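Local structure of separin (Saccharomyces cerevisiae, 5U1T) at residues 1410-1415 / 1548-1553; 1431-1436 / 1465-1470; 1458-1463 / 1490-1495; 1522-1527 / 1590-1595. The protein acts as a caspase-like cysteine protease that cleaves the MCD1/SCC1 subunit of cohesin at the onset of anaphase and is held inactive by securin for most of the cell cycle. All coordinates share one frame; numbering follows the deposited sequence.

Interaction 1. Residues 1410-1415 / 1548-1553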
loop_
_atom_site.group_PDB
_atom_site.type_symbol
_atom_site.label_atom_id
_atom_site.label_comp_id
_atom_site.label_asym_id
_atom_site.label_seq_id
_atom_site.Cartn_x
_atom_site.Cartn_y
_atom_site.Cartn_z
ATOM N N ASP A 1410 -49.714 33.235 7.508
ATOM C CA ASP A 1410 -49.076 32.646 8.695
ATOM C C ASP A 1410 -47.835 31.805 8.382
ATOM O O ASP A 1410 -47.521 31.523 7.223
ATOM C CB ASP A 1410 -50.069 31.782 9.474
ATOM C CG ASP A 1410 -50.845 30.826 8.583
ATOM O OD1 ASP A 1410 -50.233 30.197 7.689
ATOM O OD2 ASP A 1410 -52.077 30.709 8.784
ATOM N N ASN A 1411 -47.146 31.399 9.442
ATOM C CA ASN A 1411 -45.967 30.551 9.344
ATOM C C ASN A 1411 -44.874 31.083 8.428
ATOM O O ASN A 1411 -44.330 30.338 7.613
ATOM C CB ASN A 1411 -46.362 29.151 8.883
ATOM C CG ASN A 1411 -46.439 28.171 10.029
ATOM O OD1 ASN A 1411 -47.513 27.672 10.351
ATOM N ND2 ASN A 1411 -45.296 27.898 10.662
ATOM N N ILE A 1412 -44.544 32.363 8.576
ATOM C CA ILE A 1412 -43.446 32.951 7.815
ATOM C C ILE A 1412 -42.213 33.219 8.718
ATOM O O ILE A 1412 -42.339 33.744 9.829
ATOM C CB ILE A 1412 -43.925 34.239 7.089
ATOM C CG1 ILE A 1412 -44.383 35.303 8.080
ATOM C CG2 ILE A 1412 -45.019 33.920 6.093
ATOM C CD1 ILE A 1412 -43.371 36.356 8.340
ATOM N N SER A 1413 -41.033 32.819 8.241
ATOM C CA SER A 1413 -39.776 32.939 8.998
ATOM C C SER A 1413 -38.935 34.107 8.510
ATOM O O SER A 1413 -38.942 34.434 7.322
ATOM C CB SER A 1413 -38.938 31.656 8.897
ATOM O OG SER A 1413 -39.646 30.512 9.332
ATOM N N MET A 1414 -38.198 34.726 9.423
ATOM C CA MET A 1414 -37.294 35.794 9.045
ATOM C C MET A 1414 -36.081 35.842 9.929
ATOM O O MET A 1414 -36.130 35.488 11.107
ATOM C CB MET A 1414 -37.998 37.132 9.083
ATOM C CG MET A 1414 -39.153 37.152 10.029
ATOM S SD MET A 1414 -40.275 38.473 9.587
ATOM C CE MET A 1414 -40.149 38.370 7.806
ATOM N N ILE A 1415 -34.981 36.280 9.336
ATOM C CA ILE A 1415 -33.719 36.435 10.031
ATOM C C ILE A 1415 -33.187 37.819 9.673
ATOM O O ILE A 1415 -33.169 38.192 8.506
ATOM C CB ILE A 1415 -32.730 35.323 9.642
ATOM C CG1 ILE A 1415 -33.334 33.955 9.967
ATOM C CG2 ILE A 1415 -31.396 35.515 10.329
ATOM C CD1 ILE A 1415 -32.521 32.795 9.507
ATOM N N MET A 1548 -44.680 43.372 -4.067
ATOM C CA MET A 1548 -45.180 42.013 -4.002
ATOM C C MET A 1548 -46.347 41.898 -3.037
ATOM O O MET A 1548 -47.138 40.970 -3.129
ATOM C CB MET A 1548 -44.069 41.027 -3.644
ATOM C CG MET A 1548 -44.207 39.685 -4.347
ATOM S SD MET A 1548 -42.697 38.727 -4.406
ATOM C CE MET A 1548 -41.582 40.012 -3.911
ATOM N N GLY A 1549 -46.444 42.842 -2.112
ATOM C CA GLY A 1549 -47.529 42.866 -1.160
ATOM C C GLY A 1549 -47.166 42.362 0.210
ATOM O O GLY A 1549 -48.025 42.158 1.051
ATOM N N PHE A 1550 -45.881 42.165 0.442
ATOM C CA PHE A 1550 -45.427 41.666 1.718
ATOM C C PHE A 1550 -45.625 42.685 2.797
ATOM O O PHE A 1550 -44.758 43.508 3.062
ATOM C CB PHE A 1550 -43.962 41.293 1.665
ATOM C CG PHE A 1550 -43.530 40.440 2.803
ATOM C CD1 PHE A 1550 -44.209 39.283 3.096
ATOM C CD2 PHE A 1550 -42.463 40.800 3.585
ATOM C CE1 PHE A 1550 -43.826 38.494 4.145
ATOM C CE2 PHE A 1550 -42.072 40.016 4.636
ATOM C CZ PHE A 1550 -42.758 38.864 4.915
ATOM N N ARG A 1551 -46.785 42.612 3.424
ATOM C CA ARG A 1551 -47.146 43.506 4.506
ATOM C C ARG A 1551 -47.923 42.755 5.577
ATOM O O ARG A 1551 -48.019 41.537 5.551
ATOM C CB ARG A 1551 -47.958 44.683 3.968
ATOM C CG ARG A 1551 -47.143 45.948 3.772
ATOM C CD ARG A 1551 -47.624 46.766 2.580
ATOM N NE ARG A 1551 -49.081 46.838 2.496
ATOM C CZ ARG A 1551 -49.788 47.965 2.527
ATOM N NH1 ARG A 1551 -49.181 49.139 2.640
ATOM N NH2 ARG A 1551 -51.110 47.918 2.443
ATOM N N CYS A 1552 -48.484 43.481 6.528
ATOM C CA CYS A 1552 -49.228 42.831 7.586
ATOM C C CYS A 1552 -50.727 42.845 7.356
ATOM O O CYS A 1552 -51.458 42.167 8.064
ATOM C CB CYS A 1552 -48.881 43.450 8.927
ATOM S SG CYS A 1552 -47.163 43.175 9.391
ATOM N N ASN A 1553 -51.191 43.602 6.368
ATOM C CA ASN A 1553 -52.623 43.652 6.091
ATOM C C ASN A 1553 -53.000 42.853 4.855
ATOM O O ASN A 1553 -53.573 43.390 3.917
ATOM C CB ASN A 1553 -53.116 45.089 5.962
ATOM C CG ASN A 1553 -52.425 45.840 4.855
ATOM O OD1 ASN A 1553 -52.856 45.821 3.709
ATOM N ND2 ASN A 1553 -51.347 46.517 5.198
#

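Interaction 2. Residues 1431-1436 / 1465-1470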
loop_
_atom_site.group_PDB
_atom_site.type_symbol
_atom_site.label_atom_id
_atom_site.label_comp_id
_atom_site.label_asym_id
_atom_site.label_seq_id
_atom_site.Cartn_x
_atom_site.Cartn_y
_atom_site.Cartn_z
ATOM N N GLY A 1431 -39.130 47.292 12.270
ATOM C CA GLY A 1431 -40.548 47.604 12.294
ATOM C C GLY A 1431 -41.489 46.562 11.717
ATOM O O GLY A 1431 -42.239 45.937 12.468
ATOM N N MET A 1432 -41.458 46.377 10.396
ATOM C CA MET A 1432 -42.388 45.467 9.718
ATOM C C MET A 1432 -42.255 44.000 10.156
ATOM O O MET A 1432 -43.261 43.298 10.295
ATOM C CB MET A 1432 -42.211 45.566 8.198
ATOM C CG MET A 1432 -42.872 44.439 7.417
ATOM S SD MET A 1432 -42.413 44.438 5.674
ATOM C CE MET A 1432 -43.469 45.752 5.063
ATOM N N PHE A 1433 -41.026 43.539 10.381
ATOM C CA PHE A 1433 -40.811 42.132 10.718
ATOM C C PHE A 1433 -41.420 41.785 12.075
ATOM O O PHE A 1433 -42.140 40.793 12.203
ATOM C CB PHE A 1433 -39.316 41.781 10.704
ATOM C CG PHE A 1433 -38.751 41.578 9.322
ATOM C CD1 PHE A 1433 -39.526 41.823 8.189
ATOM C CD2 PHE A 1433 -37.448 41.132 9.150
ATOM C CE1 PHE A 1433 -39.005 41.631 6.906
ATOM C CE2 PHE A 1433 -36.925 40.940 7.870
ATOM C CZ PHE A 1433 -37.706 41.189 6.751
ATOM N N GLN A 1434 -41.145 42.607 13.083
ATOM C CA GLN A 1434 -41.641 42.338 14.429
ATOM C C GLN A 1434 -43.164 42.425 14.470
ATOM O O GLN A 1434 -43.801 41.863 15.361
ATOM C CB GLN A 1434 -41.031 43.315 15.433
ATOM C CG GLN A 1434 -41.605 44.722 15.303
ATOM C CD GLN A 1434 -40.980 45.719 16.257
ATOM O OE1 GLN A 1434 -39.898 45.475 16.808
ATOM N NE2 GLN A 1434 -41.660 46.856 16.459
ATOM N N LYS A 1435 -43.742 43.145 13.510
ATOM C CA LYS A 1435 -45.190 43.266 13.403
ATOM C C LYS A 1435 -45.790 41.996 12.836
ATOM O O LYS A 1435 -46.849 41.549 13.262
ATOM C CB LYS A 1435 -45.575 44.450 12.523
ATOM C CG LYS A 1435 -45.347 45.798 13.156
ATOM C CD LYS A 1435 -45.548 46.887 12.121
ATOM C CE LYS A 1435 -45.583 48.276 12.741
ATOM N NZ LYS A 1435 -45.604 49.322 11.679
ATOM N N ILE A 1436 -45.106 41.411 11.864
ATOM C CA ILE A 1436 -45.607 40.199 11.241
ATOM C C ILE A 1436 -45.593 39.017 12.219
ATOM O O ILE A 1436 -46.508 38.199 12.206
ATOM C CB ILE A 1436 -44.821 39.873 9.965
ATOM C CG1 ILE A 1436 -45.291 40.821 8.850
ATOM C CG2 ILE A 1436 -45.070 38.449 9.554
ATOM C CD1 ILE A 1436 -44.480 40.778 7.573
ATOM N N LEU A 1465 -42.936 31.107 3.895
ATOM C CA LEU A 1465 -41.961 32.045 3.373
ATOM C C LEU A 1465 -40.733 32.112 4.267
ATOM O O LEU A 1465 -40.846 32.207 5.487
ATOM C CB LEU A 1465 -42.575 33.430 3.240
ATOM C CG LEU A 1465 -41.558 34.509 2.889
ATOM C CD1 LEU A 1465 -40.957 34.226 1.526
ATOM C CD2 LEU A 1465 -42.198 35.874 2.917
ATOM N N PHE A 1466 -39.559 32.057 3.656
ATOM C CA PHE A 1466 -38.321 32.262 4.385
ATOM C C PHE A 1466 -37.594 33.506 3.886
ATOM O O PHE A 1466 -37.266 33.593 2.707
ATOM C CB PHE A 1466 -37.414 31.048 4.247
ATOM C CG PHE A 1466 -36.083 31.233 4.887
ATOM C CD1 PHE A 1466 -35.926 31.045 6.245
ATOM C CD2 PHE A 1466 -34.987 31.613 4.139
ATOM C CE1 PHE A 1466 -34.699 31.226 6.842
ATOM C CE2 PHE A 1466 -33.757 31.798 4.731
ATOM C CZ PHE A 1466 -33.610 31.599 6.079
ATOM N N VAL A 1467 -37.344 34.478 4.760
ATOM C CA VAL A 1467 -36.571 35.645 4.337
ATOM C C VAL A 1467 -35.378 35.873 5.267
ATOM O O VAL A 1467 -35.484 35.714 6.478
ATOM C CB VAL A 1467 -37.455 36.919 4.231
ATOM C CG1 VAL A 1467 -38.918 36.565 4.372
ATOM C CG2 VAL A 1467 -37.037 37.992 5.223
ATOM N N TYR A 1468 -34.232 36.210 4.672
ATOM C CA TYR A 1468 -32.955 36.278 5.379
ATOM C C TYR A 1468 -32.146 37.497 4.960
ATOM O O TYR A 1468 -31.835 37.648 3.795
ATOM C CB TYR A 1468 -32.148 35.005 5.120
ATOM C CG TYR A 1468 -30.695 35.033 5.583
ATOM C CD1 TYR A 1468 -29.679 35.509 4.754
ATOM C CD2 TYR A 1468 -30.336 34.556 6.831
ATOM C CE1 TYR A 1468 -28.352 35.522 5.170
ATOM C CE2 TYR A 1468 -29.012 34.562 7.253
ATOM C CZ TYR A 1468 -28.025 35.042 6.419
ATOM O OH TYR A 1468 -26.714 35.045 6.845
ATOM N N ILE A 1469 -31.786 38.346 5.916
ATOM C CA ILE A 1469 -30.940 39.507 5.642
ATOM C C ILE A 1469 -29.622 39.463 6.441
ATOM O O ILE A 1469 -29.613 39.528 7.663
ATOM C CB ILE A 1469 -31.688 40.825 5.957
ATOM C CG1 ILE A 1469 -33.075 40.827 5.309
ATOM C CG2 ILE A 1469 -30.875 42.029 5.514
ATOM C CD1 ILE A 1469 -33.770 42.144 5.371
ATOM N N GLY A 1470 -28.507 39.364 5.735
ATOM C CA GLY A 1470 -27.201 39.285 6.361
ATOM C C GLY A 1470 -26.283 38.699 5.312
ATOM O O GLY A 1470 -26.726 38.515 4.179
#

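Interaction 3. Residues 1458-1463 / 1490-1495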
loop_
_atom_site.group_PDB
_atom_site.type_symbol
_atom_site.label_atom_id
_atom_site.label_comp_id
_atom_site.label_asym_id
_atom_site.label_seq_id
_atom_site.Cartn_x
_atom_site.Cartn_y
_atom_site.Cartn_z
ATOM N N LYS A 1458 -35.507 24.004 10.664
ATOM C CA LYS A 1458 -36.944 23.848 10.862
ATOM C C LYS A 1458 -37.620 25.055 10.235
ATOM O O LYS A 1458 -38.704 24.935 9.676
ATOM C CB LYS A 1458 -37.303 23.658 12.362
ATOM C CG LYS A 1458 -37.761 24.887 13.185
ATOM C CD LYS A 1458 -37.932 24.514 14.674
ATOM C CE LYS A 1458 -36.769 23.603 15.137
ATOM N NZ LYS A 1458 -36.629 23.341 16.619
ATOM N N MET A 1459 -36.961 26.208 10.274
ATOM C CA MET A 1459 -37.493 27.374 9.578
ATOM C C MET A 1459 -37.717 27.074 8.105
ATOM O O MET A 1459 -38.779 27.350 7.565
ATOM C CB MET A 1459 -36.554 28.566 9.701
ATOM C CG MET A 1459 -36.789 29.440 10.902
ATOM S SD MET A 1459 -35.735 30.894 10.766
ATOM C CE MET A 1459 -36.593 32.023 11.872
ATOM N N LEU A 1460 -36.709 26.495 7.466
ATOM C CA LEU A 1460 -36.765 26.247 6.033
ATOM C C LEU A 1460 -37.856 25.267 5.653
ATOM O O LEU A 1460 -38.582 25.492 4.688
ATOM C CB LEU A 1460 -35.425 25.725 5.522
ATOM C CG LEU A 1460 -34.303 26.751 5.561
ATOM C CD1 LEU A 1460 -32.950 26.059 5.423
ATOM C CD2 LEU A 1460 -34.522 27.795 4.483
ATOM N N GLN A 1461 -37.968 24.179 6.403
ATOM C CA GLN A 1461 -38.869 23.108 6.010
ATOM C C GLN A 1461 -40.254 23.310 6.565
ATOM O O GLN A 1461 -41.136 22.501 6.307
ATOM C CB GLN A 1461 -38.338 21.755 6.471
ATOM C CG GLN A 1461 -37.007 21.352 5.876
ATOM C CD GLN A 1461 -36.379 20.219 6.651
ATOM O OE1 GLN A 1461 -37.044 19.257 7.010
ATOM N NE2 GLN A 1461 -35.097 20.343 6.938
ATOM N N ASN A 1462 -40.449 24.378 7.333
ATOM C CA ASN A 1462 -41.739 24.605 7.993
ATOM C C ASN A 1462 -42.255 26.033 7.868
ATOM O O ASN A 1462 -42.942 26.526 8.772
ATOM C CB ASN A 1462 -41.658 24.230 9.482
ATOM C CG ASN A 1462 -41.529 22.734 9.700
ATOM O OD1 ASN A 1462 -40.445 22.218 9.966
ATOM N ND2 ASN A 1462 -42.641 22.027 9.570
ATOM N N SER A 1463 -41.929 26.689 6.756
ATOM C CA SER A 1463 -42.394 28.051 6.504
ATOM C C SER A 1463 -43.092 28.176 5.155
ATOM O O SER A 1463 -42.726 27.495 4.193
ATOM C CB SER A 1463 -41.226 29.037 6.557
ATOM O OG SER A 1463 -40.451 28.858 7.728
ATOM N N ALA A 1490 -39.019 26.324 1.916
ATOM C CA ALA A 1490 -39.812 27.516 1.689
ATOM C C ALA A 1490 -39.155 28.403 0.650
ATOM O O ALA A 1490 -37.928 28.494 0.601
ATOM C CB ALA A 1490 -40.007 28.289 2.997
ATOM N N PRO A 1491 -39.979 29.058 -0.181
ATOM C CA PRO A 1491 -39.530 30.147 -1.053
ATOM C C PRO A 1491 -38.630 31.101 -0.271
ATOM O O PRO A 1491 -39.062 31.641 0.735
ATOM C CB PRO A 1491 -40.841 30.822 -1.469
ATOM C CG PRO A 1491 -41.843 29.719 -1.449
ATOM C CD PRO A 1491 -41.428 28.805 -0.313
ATOM N N SER A 1492 -37.393 31.293 -0.702
ATOM C CA SER A 1492 -36.450 32.054 0.104
ATOM C C SER A 1492 -36.007 33.378 -0.523
ATOM O O SER A 1492 -35.648 33.435 -1.696
ATOM C CB SER A 1492 -35.231 31.190 0.402
ATOM O OG SER A 1492 -35.629 29.967 0.987
ATOM N N PHE A 1493 -36.052 34.441 0.274
ATOM C CA PHE A 1493 -35.445 35.716 -0.097
ATOM C C PHE A 1493 -34.051 35.841 0.542
ATOM O O PHE A 1493 -33.904 36.416 1.620
ATOM C CB PHE A 1493 -36.335 36.899 0.329
ATOM C CG PHE A 1493 -37.600 37.042 -0.474
ATOM C CD1 PHE A 1493 -37.557 37.405 -1.804
ATOM C CD2 PHE A 1493 -38.833 36.830 0.102
ATOM C CE1 PHE A 1493 -38.723 37.540 -2.545
ATOM C CE2 PHE A 1493 -40.002 36.969 -0.642
ATOM C CZ PHE A 1493 -39.943 37.320 -1.964
ATOM N N LEU A 1494 -33.038 35.286 -0.111
ATOM C CA LEU A 1494 -31.659 35.381 0.372
ATOM C C LEU A 1494 -31.074 36.769 0.110
ATOM O O LEU A 1494 -30.140 36.911 -0.681
ATOM C CB LEU A 1494 -30.776 34.315 -0.307
ATOM C CG LEU A 1494 -30.574 32.948 0.344
ATOM C CD1 LEU A 1494 -31.874 32.217 0.481
ATOM C CD2 LEU A 1494 -29.590 32.114 -0.452
ATOM N N LEU A 1495 -31.612 37.795 0.756
ATOM C CA LEU A 1495 -31.212 39.172 0.438
ATOM C C LEU A 1495 -29.886 39.595 1.094
ATOM O O LEU A 1495 -29.859 40.540 1.883
ATOM C CB LEU A 1495 -32.312 40.152 0.851
ATOM C CG LEU A 1495 -33.764 39.716 0.629
ATOM C CD1 LEU A 1495 -34.766 40.749 1.173
ATOM C CD2 LEU A 1495 -34.008 39.453 -0.838
#

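Interaction 4. Residues 1522-1527 / 1590-1595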
loop_
_atom_site.group_PDB
_atom_site.type_symbol
_atom_site.label_atom_id
_atom_site.label_comp_id
_atom_site.label_asym_id
_atom_site.label_seq_id
_atom_site.Cartn_x
_atom_site.Cartn_y
_atom_site.Cartn_z
ATOM N N CYS A 1522 -36.499 23.690 -2.597
ATOM C CA CYS A 1522 -36.942 25.073 -2.737
ATOM C C CYS A 1522 -37.445 25.262 -4.165
ATOM O O CYS A 1522 -36.772 24.837 -5.115
ATOM C CB CYS A 1522 -35.803 26.051 -2.423
ATOM S SG CYS A 1522 -36.250 27.807 -2.391
ATOM N N PRO A 1523 -38.645 25.857 -4.308
ATOM C CA PRO A 1523 -39.310 26.127 -5.580
ATOM C C PRO A 1523 -39.119 27.563 -6.076
ATOM O O PRO A 1523 -39.536 27.888 -7.190
ATOM C CB PRO A 1523 -40.780 25.856 -5.247
ATOM C CG PRO A 1523 -40.904 26.283 -3.847
ATOM C CD PRO A 1523 -39.567 26.053 -3.178
ATOM N N MET A 1524 -38.507 28.416 -5.259
ATOM C CA MET A 1524 -38.214 29.800 -5.652
ATOM C C MET A 1524 -37.188 30.361 -4.689
ATOM O O MET A 1524 -37.475 30.524 -3.517
ATOM C CB MET A 1524 -39.479 30.680 -5.642
ATOM C CG MET A 1524 -39.323 32.083 -6.267
ATOM S SD MET A 1524 -38.230 33.289 -5.468
ATOM C CE MET A 1524 -38.911 33.323 -3.819
ATOM N N VAL A 1525 -35.997 30.660 -5.181
ATOM C CA VAL A 1525 -34.965 31.214 -4.325
ATOM C C VAL A 1525 -34.358 32.432 -4.991
ATOM O O VAL A 1525 -34.045 32.422 -6.182
ATOM C CB VAL A 1525 -33.872 30.182 -3.995
ATOM C CG1 VAL A 1525 -33.309 29.561 -5.264
ATOM C CG2 VAL A 1525 -32.772 30.826 -3.168
ATOM N N LEU A 1526 -34.222 33.495 -4.213
ATOM C CA LEU A 1526 -33.787 34.777 -4.734
ATOM C C LEU A 1526 -32.530 35.250 -4.006
ATOM O O LEU A 1526 -32.538 35.377 -2.783
ATOM C CB LEU A 1526 -34.929 35.786 -4.595
ATOM C CG LEU A 1526 -34.842 37.208 -5.152
ATOM C CD1 LEU A 1526 -36.264 37.795 -5.319
ATOM C CD2 LEU A 1526 -34.009 38.104 -4.231
ATOM N N GLY A 1527 -31.455 35.512 -4.752
ATOM C CA GLY A 1527 -30.209 35.967 -4.158
ATOM C C GLY A 1527 -29.487 36.995 -4.999
ATOM O O GLY A 1527 -30.010 37.438 -6.011
ATOM N N LEU A 1590 -39.585 28.963 -9.753
ATOM C CA LEU A 1590 -40.854 29.405 -10.336
ATOM C C LEU A 1590 -41.295 30.786 -9.837
ATOM O O LEU A 1590 -41.043 31.148 -8.696
ATOM C CB LEU A 1590 -41.949 28.375 -10.035
ATOM C CG LEU A 1590 -41.598 26.939 -10.421
ATOM C CD1 LEU A 1590 -42.800 26.017 -10.264
ATOM C CD2 LEU A 1590 -41.053 26.901 -11.840
ATOM N N PRO A 1591 -41.977 31.564 -10.687
ATOM C CA PRO A 1591 -42.431 32.858 -10.174
ATOM C C PRO A 1591 -43.562 32.684 -9.140
ATOM O O PRO A 1591 -44.455 31.841 -9.294
ATOM C CB PRO A 1591 -42.908 33.578 -11.432
ATOM C CG PRO A 1591 -43.330 32.482 -12.342
ATOM C CD PRO A 1591 -42.404 31.337 -12.078
ATOM N N ILE A 1592 -43.501 33.455 -8.060
ATOM C CA ILE A 1592 -44.524 33.357 -7.038
ATOM C C ILE A 1592 -45.268 34.681 -6.911
ATOM O O ILE A 1592 -44.729 35.737 -7.244
ATOM C CB ILE A 1592 -43.928 32.954 -5.668
ATOM C CG1 ILE A 1592 -43.166 34.125 -5.037
ATOM C CG2 ILE A 1592 -43.034 31.740 -5.826
ATOM C CD1 ILE A 1592 -42.861 33.951 -3.570
ATOM N N LYS A 1593 -46.515 34.611 -6.455
ATOM C CA LYS A 1593 -47.273 35.802 -6.075
ATOM C C LYS A 1593 -47.890 35.560 -4.700
ATOM O O LYS A 1593 -48.290 34.441 -4.372
ATOM C CB LYS A 1593 -48.344 36.137 -7.119
ATOM C CG LYS A 1593 -48.997 37.491 -6.904
ATOM C CD LYS A 1593 -49.768 37.955 -8.122
ATOM C CE LYS A 1593 -51.061 37.187 -8.315
ATOM N NZ LYS A 1593 -51.686 37.552 -9.631
ATOM N N PHE A 1594 -47.946 36.589 -3.875
ATOM C CA PHE A 1594 -48.562 36.415 -2.565
ATOM C C PHE A 1594 -50.085 36.594 -2.626
ATOM O O PHE A 1594 -50.607 37.444 -3.352
ATOM C CB PHE A 1594 -47.941 37.379 -1.570
ATOM C CG PHE A 1594 -46.503 37.088 -1.278
ATOM C CD1 PHE A 1594 -46.096 35.801 -0.959
ATOM C CD2 PHE A 1594 -45.553 38.092 -1.333
ATOM C CE1 PHE A 1594 -44.774 35.527 -0.689
ATOM C CE2 PHE A 1594 -44.223 37.820 -1.059
ATOM C CZ PHE A 1594 -43.834 36.536 -0.740
ATOM N N VAL A 1595 -50.791 35.773 -1.858
ATOM C CA VAL A 1595 -52.252 35.770 -1.874
ATOM C C VAL A 1595 -52.851 36.030 -0.485
ATOM O O VAL A 1595 -52.268 35.663 0.544
ATOM C CB VAL A 1595 -52.784 34.427 -2.412
ATOM C CG1 VAL A 1595 -52.366 34.237 -3.862
ATOM C CG2 VAL A 1595 -52.290 33.269 -1.538
#

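Interaction 1. Residues 1410-1415 / 1548-1553
The ring of F1550 meets two side chains of strand 1412-1416 with its far end. All contacts between the two segments are apolar. The methyl CE of M1414 lies in the ring plane at the edge, with F1550 CZ 3.9 Å and F1550 CE2 4.1 Å from it. At the same edge I1412 presents its terminal methyl, with CD1 4.3 Å from F1550 CZ. The nearest backbones, those of I1412 and F1550, are 10.8 Å apart between CA atoms, so the side chains span the whole gap. F1550 does so because CG is anti to its own backbone N (chi1 -164°); M1414 bends at chi3, bringing the methyl round to the ring.

No hydrogen bond joins the segments. Backbone hydrogen bonds end helix 1534-1548 just before F1550: F1550 N bonds to F1545 O and G1549 N to E1546 O, a Schellman motif with G1549 at positive phi (102°) as its C-prime residue. The chain therefore leaves the helix immediately before the aromatic residue. I1436 of helix 1423-1436 and L1465 of the neighbouring strand also touch the ring. I1412 and M1414 point to this side of the strand, whereas S1413 and I1415 pack on M1459. This alternation, with helices against both faces of a largely parallel sheet, is characteristic of the alpha/beta/alpha sandwich of caspase-like proteases.

Interaction 2. Residues 1431-1436 / 1465-1470
F1433 projects from helix 1423-1436 onto V1467 and I1469, two residues of strand 1465-1469 that face the same way. This is helix-on-sheet packing within the alpha/beta/alpha sandwich of the caspase-like domain: the helix follows strand 1412-1416 in the chain, and one of its sides covers a face of the sheet.

The tight part is at the end of the phenyl ring. F1433 CZ lies 3.6 Å from V1467 CG2, and F1433 CE2 is 4.0 Å from that same methyl. The two side chains come from opposite directions, yet the methyl approaches the ring obliquely, over neither face nor edge. CG of F1433 is anti to the carbonyl carbon (chi1 -78°), a torsion that sends the ring out from the helix to meet the V1467 methyl; the two side chains together bridge the 10.0 Å between the CA atoms of F1433 and V1467. M1414 of the adjacent strand also touches F1433.

The other sides of the helix behave differently. Q1434 and K1435 are exposed, and neither side chain comes within 12 Å of the strand segment, so F1433 alone carries the helix half of this 98 Å² contact. Across the strand, Y1468 points away from the helix, toward the other side of the sheet. I1469 makes the looser apolar contact: its CD1 is 4.2 Å from CE2 of F1433.

Interaction 3. Residues 1458-1463 / 1490-1495
The last turn of helix 1453-1461 and the residue leading into strand 1492-1494 are joined through their backbones: L1460 and A1490 approach to 5.5 Å between CA atoms, and A1490 N donates to L1460 O over 2.9 Å. The bond is somewhat bent, with an N-H...O angle of 145°. In the alpha/beta/alpha sandwich of the caspase-like domain, this helix covers the sheet face on which F1466 lies, while helix 1423-1436 covers the opposite face. A carbonyl at the helix C-terminus thus holds the approach to a central strand.

The side chains add small contacts around this bond. The methyl of A1490 points toward the helix end, where it sits against the carbonyl O of S1463 as well as that residue's side chain; A1490 CB is 3.8 Å from S1463 CB and 3.6 Å from L1460 O. The hydroxyl of S1463 has its polar partner outside the segments, at S1413 of strand 1412-1416. L1460 directs its branched end to the strand side, where CD2 lies 4.3 Å from S1492 OG; Y1517 of helix 1513-1519 touches both L1460 and S1492, and F1466 also packs on both.

S1492 adds a local link on the strand side. Its OG donates to the carbonyl of A1490, the residue whose N-H is engaged by the helix, so both polar backbone atoms of A1490 are bonded: the S1492 OG to A1490 O distance is 2.8 Å.

Interaction 4. Residues 1522-1527 / 1590-1595
P1523 and L1590 form a backbone hydrogen bond just beyond the antiparallel pairing of strands 1524-1528 and 1585-1589: L1590 N donates to P1523 O over 2.8 Å, nearly straight at 172°. Backbone bonds between V1525 and Y1588 and between G1527 and V1586 have the same register, so this bond extends that ladder. Thereafter the chain diverges, and strand 1592-1594 pairs with strand 1404-1406 in a separate small sheet.

M1524 fills the angle where the two chains part. With chi1 at -170° its chain leaves beside its own carbonyl carbon, then bends at chi2 and chi3 to lie against I1592, the two crossing at about a right angle. M1524 CB is 3.7 Å and M1524 CG 3.8 Å from I1592 CG2; farther out, M1524 CE lies 4.0 Å from I1592 CD1. M1524 CB and CG also lie beside the L1590 carbonyl. The side chain of L1590, near P1523 O, also packs on L1391, L1394 and L1395 of helix 1388-1397.

All four touching residues are buried. The chemistry thus divides in two: one directional backbone bond continues the register of the antiparallel ladder by one more pair, and beyond it the contact is nonpolar packing of M1524 on I1592.

How the interactions relate
The four contacts lie around adjacent strands of one sheet, in the order 1412-1416, 1465-1469, 1492-1494, 1524-1528. Probable hydrogen bonds tie each strand to the next: S1413 N to L1465 O at 2.8 Å links interactions 1 and 2, F1466 O to F1493 N at 2.8 Å links 2 and 3, and S1492 O to L1526 N at 2.9 Å links 3 and 4. Centres of successive contacts are about 7, 11 and 10 Å apart. Interactions 1 and 2 share one sheet face, with I1412 against I1436; interaction 3 packs on the other. Interaction 2 comes near the probable active site, with the side chains of I1469 and C1497 about 9 Å apart.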